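Local atomic coordinates of uncharacterized protein C22E12.03c (Schizosaccharomyces pombe, PDB entry 4QYT), a protein that converts methylglyoxal to D-lactate in a single step without glutathione and helps protect the cell against reactive oxygen species. Residues 173-178 with 182-187; 27-32 with 188-193. All blocks are in the same frame, centred on the assembly; numbering follows the deposited sequence.

How the contacts relate
Contacts 1 and 2 lie about 8 Å apart, centre to centre, on the same side of the chain's centre, and both use helix 181-190: its earlier part packs on helix 167-178 in contact 1, its end meets the close of helix 17-29 in contact 2. Along the chain the order is 27-32, 173-178, 182-187, 188-193, so contact 1 forms between two neighbouring helices whereas contact 2 brings together residues more than 150 positions apart. Leu175 CD1 ties them, packing on Ala30 CB and Ile32 CD1, and Lys183 NZ probably hydrogen-bonds Ala30 O. Three helices are thereby gathered beside the central sheet of the DJ-1/PfpI fold, and contact 2 carries the group to the second subunit.

Contact 1: residues 173-178 with 182-187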
loop_
_atom_site.group_PDB
_atom_site.type_symbol
_atom_site.label_atom_id
_atom_site.label_comp_id
_atom_site.label_asym_id
_atom_site.label_seq_id
_atom_site.Cartn_x
_atom_site.Cartn_y
_atom_site.Cartn_z
ATOM N N LYS A 173 1.879 -14.341 3.077
ATOM C CA LYS A 173 2.657 -15.403 3.724
ATOM C C LYS A 173 2.384 -15.412 5.234
ATOM O O LYS A 173 2.189 -16.469 5.841
ATOM C CB LYS A 173 4.149 -15.251 3.416
ATOM C CG LYS A 173 4.976 -16.478 3.777
ATOM C CD LYS A 173 4.725 -17.670 2.853
ATOM C CE LYS A 173 5.716 -18.782 3.123
ATOM N NZ LYS A 173 5.561 -19.909 2.171
ATOM N N LEU A 174 2.348 -14.223 5.845
ATOM C CA LEU A 174 2.005 -14.116 7.262
ATOM C C LEU A 174 0.622 -14.669 7.540
ATOM O O LEU A 174 0.423 -15.493 8.428
ATOM C CB LEU A 174 2.140 -12.669 7.716
ATOM C CG LEU A 174 3.583 -12.169 7.853
ATOM C CD1 LEU A 174 3.574 -10.651 7.756
ATOM C CD2 LEU A 174 4.187 -12.642 9.161
ATOM N N LEU A 175 -0.360 -14.230 6.767
ATOM C CA LEU A 175 -1.710 -14.686 6.946
ATOM C C LEU A 175 -1.845 -16.209 6.821
ATOM O O LEU A 175 -2.567 -16.849 7.587
ATOM C CB LEU A 175 -2.636 -14.024 5.897
ATOM C CG LEU A 175 -4.106 -14.428 6.020
ATOM C CD1 LEU A 175 -4.717 -14.013 7.348
ATOM C CD2 LEU A 175 -4.899 -13.890 4.850
ATOM N N GLU A 176 -1.114 -16.773 5.873
ATOM C CA GLU A 176 -1.163 -18.204 5.603
ATOM C C GLU A 176 -0.767 -19.015 6.821
ATOM O O GLU A 176 -1.221 -20.162 6.964
ATOM C CB GLU A 176 -0.219 -18.533 4.430
ATOM C CG GLU A 176 -0.470 -19.919 3.866
ATOM C CD GLU A 176 0.386 -20.255 2.669
ATOM O OE1 GLU A 176 1.324 -19.492 2.371
ATOM O OE2 GLU A 176 -0.045 -21.152 1.898
ATOM N N GLN A 177 0.074 -18.470 7.698
ATOM C CA GLN A 177 0.502 -19.223 8.872
ATOM C C GLN A 177 -0.573 -19.354 9.927
ATOM O O GLN A 177 -0.475 -20.234 10.781
ATOM C CB GLN A 177 1.743 -18.584 9.507
ATOM C CG GLN A 177 2.898 -18.316 8.564
ATOM C CD GLN A 177 3.153 -19.457 7.584
ATOM O OE1 GLN A 177 3.241 -19.231 6.373
ATOM N NE2 GLN A 177 3.470 -20.599 8.084
ATOM N N VAL A 178 -1.537 -18.428 9.933
ATOM C CA VAL A 178 -2.463 -18.271 11.043
ATOM C C VAL A 178 -3.925 -18.447 10.697
ATOM O O VAL A 178 -4.700 -18.843 11.541
ATOM C CB VAL A 178 -2.321 -16.976 11.834
ATOM C CG1 VAL A 178 -0.970 -16.939 12.473
ATOM C CG2 VAL A 178 -2.594 -15.729 10.980
ATOM N N ASP A 182 -9.387 -22.322 4.330
ATOM C CA ASP A 182 -10.622 -21.741 3.843
ATOM C C ASP A 182 -10.617 -20.210 3.901
ATOM O O ASP A 182 -10.959 -19.538 2.916
ATOM C CB ASP A 182 -11.842 -22.369 4.540
ATOM C CG ASP A 182 -13.153 -21.981 3.888
ATOM O OD1 ASP A 182 -13.633 -22.762 2.975
ATOM O OD2 ASP A 182 -13.840 -21.137 4.499
ATOM N N LYS A 183 -10.191 -19.658 5.029
ATOM C CA LYS A 183 -10.142 -18.210 5.174
ATOM C C LYS A 183 -9.060 -17.605 4.305
ATOM O O LYS A 183 -9.253 -16.553 3.681
ATOM C CB LYS A 183 -9.882 -17.831 6.621
ATOM C CG LYS A 183 -9.355 -16.413 6.764
ATOM C CD LYS A 183 -10.492 -15.455 7.044
ATOM C CE LYS A 183 -11.077 -15.788 8.403
ATOM N NZ LYS A 183 -11.958 -14.712 8.921
ATOM N N TYR A 184 -7.896 -18.233 4.312
ATOM C CA TYR A 184 -6.811 -17.788 3.456
ATOM C C TYR A 184 -7.272 -17.675 2.013
ATOM O O TYR A 184 -7.072 -16.657 1.329
ATOM C CB TYR A 184 -5.608 -18.708 3.577
ATOM C CG TYR A 184 -4.484 -18.279 2.670
ATOM C CD1 TYR A 184 -3.603 -17.274 3.053
ATOM C CD2 TYR A 184 -4.328 -18.790 1.413
ATOM C CE1 TYR A 184 -2.576 -16.825 2.226
ATOM C CE2 TYR A 184 -3.359 -18.310 0.557
ATOM C CZ TYR A 184 -2.451 -17.357 0.989
ATOM O OH TYR A 184 -1.450 -16.901 0.138
ATOM N N ASN A 185 -7.927 -18.717 1.538
ATOM C CA ASN A 185 -8.293 -18.752 0.126
ATOM C C ASN A 185 -9.298 -17.654 -0.219
ATOM O O ASN A 185 -9.252 -17.051 -1.299
ATOM C CB ASN A 185 -8.866 -20.122 -0.257
ATOM C CG ASN A 185 -7.802 -21.195 -0.376
ATOM O OD1 ASN A 185 -6.599 -20.924 -0.462
ATOM N ND2 ASN A 185 -8.254 -22.445 -0.393
ATOM N N ALA A 186 -10.230 -17.406 0.685
ATOM C CA ALA A 186 -11.251 -16.401 0.464
ATOM C C ALA A 186 -10.549 -15.034 0.412
ATOM O O ALA A 186 -10.874 -14.182 -0.444
ATOM C CB ALA A 186 -12.256 -16.403 1.583
ATOM N N VAL A 187 -9.692 -14.719 1.391
ATOM C CA VAL A 187 -8.998 -13.412 1.370
ATOM C C VAL A 187 -8.200 -13.302 0.089
ATOM O O VAL A 187 -8.242 -12.258 -0.595
ATOM C CB VAL A 187 -8.128 -13.220 2.614
ATOM C CG1 VAL A 187 -7.275 -11.986 2.472
ATOM C CG2 VAL A 187 -9.018 -13.127 3.854
HETATM O O HOH W 1 1.143 -17.026 1.100
#
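Segments 173-178 and 182-187 run nearly antiparallel, their axes at 152° and 9.2 Å apart at closest approach, with Glu176 and Tyr184 nearest in backbone register. Tyr184 reaches across with its ring lying on the opposing helix: CD1 stands 3.6 Å from Glu176 CA, and CE1 is 3.7 Å from Glu176 CB. Farther out, Glu176 CG sits over one ring face, displaced toward the rim, in a CH-pi contact 4.2 Å from the centroid. With CG anti to the backbone N (chi1 -166°) and the chain extended beyond it, Glu176 runs out over the ring; its carboxylate plane lies 11° from that of the ring. A water links the two polar ends, donating to Glu176 OE1 at 2.8 Å and hydrogen-bonded to Tyr184 OH. The pair of helices forms a helical hairpin at the C-terminal end of this DJ-1/PfpI chain, closed by a short turn in which Ser180 OG bonds to Lys183 N. On its more buried side Leu175 CD2 lies 4.0 Å from Tyr184 CD1, oblique to the ring, and 3.9 Å from Val187 CG1. A leucine in place of Tyr184 would probably leave the Glu176 methylenes without their aromatic face and break the water link to its carboxylate. Leu175 and Val187 both also touch Ala30, near the end of helix 17-29.

Contact 2: residues 27-32 with 188-193; sequences FKRAEI and YKSLSM
Arg29 meets Leu191 through the aliphatic part of its side chain: Arg29 CD is 3.6 Å from Leu191 CD2, and Arg29 NE is 3.7 Å from the same methyl, which approaches the guanidinium obliquely. Ser190 OG stands more loosely against the arginine, 4.1 Å from CD and near the guanidinium plane. No direct hydrogen bond joins the segments; instead, a water at the guanidinium edge, in its plane, accepts from Arg29 NE at 2.8 Å and donates to Ser190 O at 3.0 Å. The arginine chain is extended from CG to NE (chi2 167°, chi3 173°), which carries NE out to this water. Its other nitrogens are held too, NH1 by Gly25 O and NH2 by a salt bridge to Asp16 of the second subunit, so the group is gripped on three nitrogens and its rotation is probably well fixed. Ser190 OG turns back to bond Val187 O in its own helix, while Ser190 O also receives His133 NE2 of the second subunit, a residue inferred to be catalytic there, and Leu191 adds backbone hydrogen bonds to it, so the contact lies at the dimer interface. Both segments leave their helices here. After helix 17-29 a Schellman motif at Glu31, with positive phi, includes a bond from Ile32 N to Phe27 O of 3.1 Å; Ser192 likewise has positive phi after helix 181-190. Behind the contact, Phe27 packs on strands 7-12, 34-39 and 76-79 of the central sheet, and Tyr188 and Met193 touch Leu172 of helix 167-178.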
loop_
_atom_site.group_PDB
_atom_site.type_symbol
_atom_site.label_atom_id
_atom_site.label_comp_id
_atom_site.label_asym_id
_atom_site.label_seq_id
_atom_site.Cartn_x
_atom_site.Cartn_y
_atom_site.Cartn_z
ATOM N N PHE A 27 -4.709 -8.291 6.789
ATOM C CA PHE A 27 -5.240 -8.737 8.083
ATOM C C PHE A 27 -6.604 -8.143 8.375
ATOM O O PHE A 27 -7.461 -8.853 8.931
ATOM C CB PHE A 27 -4.231 -8.486 9.205
ATOM C CG PHE A 27 -3.144 -9.503 9.260
ATOM C CD1 PHE A 27 -3.426 -10.763 9.764
ATOM C CD2 PHE A 27 -1.882 -9.279 8.789
ATOM C CE1 PHE A 27 -2.473 -11.761 9.772
ATOM C CE2 PHE A 27 -0.923 -10.288 8.813
ATOM C CZ PHE A 27 -1.246 -11.566 9.278
ATOM N N LYS A 28 -6.857 -6.893 7.979
ATOM C CA LYS A 28 -8.197 -6.336 8.150
ATOM C C LYS A 28 -9.225 -7.149 7.346
ATOM O O LYS A 28 -10.317 -7.486 7.836
ATOM C CB LYS A 28 -8.228 -4.855 7.733
ATOM C CG LYS A 28 -7.638 -3.955 8.789
ATOM C CD LYS A 28 -8.724 -3.508 9.747
ATOM C CE LYS A 28 -8.206 -2.627 10.844
ATOM N NZ LYS A 28 -9.316 -2.139 11.727
ATOM N N ARG A 29 -8.893 -7.513 6.107
ATOM C CA ARG A 29 -9.821 -8.327 5.324
ATOM C C ARG A 29 -10.084 -9.673 5.979
ATOM O O ARG A 29 -11.167 -10.253 5.824
ATOM C CB ARG A 29 -9.277 -8.526 3.923
ATOM C CG ARG A 29 -9.447 -7.285 3.032
ATOM C CD ARG A 29 -8.616 -7.412 1.781
ATOM N NE ARG A 29 -8.834 -6.348 0.807
ATOM C CZ ARG A 29 -8.381 -5.118 0.944
ATOM N NH1 ARG A 29 -7.593 -4.782 1.961
ATOM N NH2 ARG A 29 -8.612 -4.228 -0.013
ATOM N N ALA A 30 -9.063 -10.239 6.605
ATOM C CA ALA A 30 -9.174 -11.492 7.340
ATOM C C ALA A 30 -9.946 -11.403 8.624
ATOM O O ALA A 30 -10.170 -12.428 9.294
ATOM C CB ALA A 30 -7.786 -12.071 7.585
ATOM N N GLU A 31 -10.318 -10.200 9.023
ATOM C CA GLU A 31 -10.979 -9.942 10.306
ATOM C C GLU A 31 -10.137 -10.472 11.468
ATOM O O GLU A 31 -10.652 -10.967 12.471
ATOM C CB GLU A 31 -12.415 -10.518 10.312
ATOM C CG GLU A 31 -13.288 -9.942 9.201
ATOM C CD GLU A 31 -14.709 -10.425 9.158
ATOM O OE1 GLU A 31 -14.910 -11.612 9.429
ATOM O OE2 GLU A 31 -15.591 -9.556 9.188
ATOM N N ILE A 32 -8.826 -10.248 11.361
ATOM C CA ILE A 32 -7.873 -10.514 12.417
ATOM C C ILE A 32 -7.467 -9.207 13.044
ATOM O O ILE A 32 -6.988 -8.312 12.325
ATOM C CB ILE A 32 -6.668 -11.282 11.872
ATOM C CG1 ILE A 32 -7.091 -12.694 11.440
ATOM C CG2 ILE A 32 -5.532 -11.311 12.873
ATOM C CD1 ILE A 32 -6.034 -13.511 10.734
ATOM N N TYR A 188 -7.417 -14.331 -0.211
ATOM C CA TYR A 188 -6.596 -14.323 -1.403
ATOM C C TYR A 188 -7.411 -13.973 -2.635
ATOM O O TYR A 188 -7.026 -13.131 -3.468
ATOM C CB TYR A 188 -5.875 -15.677 -1.583
ATOM C CG TYR A 188 -4.917 -15.740 -2.753
ATOM C CD1 TYR A 188 -5.361 -16.010 -4.039
ATOM C CD2 TYR A 188 -3.542 -15.548 -2.558
ATOM C CE1 TYR A 188 -4.484 -15.992 -5.112
ATOM C CE2 TYR A 188 -2.654 -15.608 -3.615
ATOM C CZ TYR A 188 -3.130 -15.837 -4.888
ATOM O OH TYR A 188 -2.259 -15.888 -5.957
ATOM N N LYS A 189 -8.509 -14.687 -2.830
ATOM C CA LYS A 189 -9.358 -14.468 -3.999
ATOM C C LYS A 189 -9.835 -13.031 -4.121
ATOM O O LYS A 189 -9.910 -12.484 -5.213
ATOM C CB LYS A 189 -10.548 -15.436 -3.963
ATOM C CG LYS A 189 -11.483 -15.345 -5.151
ATOM C CD LYS A 189 -12.690 -16.261 -5.036
ATOM C CE LYS A 189 -13.524 -16.337 -6.307
ATOM N NZ LYS A 189 -14.825 -16.990 -5.996
ATOM N N SER A 190 -10.141 -12.411 -2.997
ATOM C CA SER A 190 -10.648 -11.045 -2.969
ATOM C C SER A 190 -9.625 -10.001 -3.422
ATOM O O SER A 190 -10.015 -8.877 -3.728
ATOM C CB SER A 190 -11.167 -10.667 -1.578
ATOM O OG SER A 190 -10.113 -10.345 -0.683
ATOM N N LEU A 191 -8.340 -10.356 -3.451
ATOM C CA LEU A 191 -7.320 -9.384 -3.740
ATOM C C LEU A 191 -7.054 -9.172 -5.206
ATOM O O LEU A 191 -6.408 -8.183 -5.561
ATOM C CB LEU A 191 -6.043 -9.778 -3.055
ATOM C CG LEU A 191 -6.105 -9.932 -1.556
ATOM C CD1 LEU A 191 -4.802 -10.496 -0.993
ATOM C CD2 LEU A 191 -6.451 -8.634 -0.858
ATOM N N SER A 192 -7.467 -10.083 -6.072
ATOM C CA SER A 192 -7.041 -10.027 -7.486
ATOM C C SER A 192 -5.533 -10.103 -7.677
ATOM O O SER A 192 -4.962 -9.313 -8.427
ATOM C CB SER A 192 -7.611 -8.830 -8.233
ATOM O OG SER A 192 -9.001 -8.907 -8.253
ATOM N N MET A 193 -4.905 -11.098 -7.073
ATOM C CA MET A 193 -3.491 -11.305 -7.265
ATOM C C MET A 193 -3.245 -11.670 -8.708
ATOM O O MET A 193 -4.010 -12.426 -9.329
ATOM C CB MET A 193 -3.003 -12.401 -6.356
ATOM C CG MET A 193 -3.155 -12.070 -4.886
ATOM S SD MET A 193 -2.174 -10.650 -4.342
ATOM C CE MET A 193 -0.514 -11.342 -4.498
HETATM O O HOH W 2 -10.421 -6.962 -1.454
#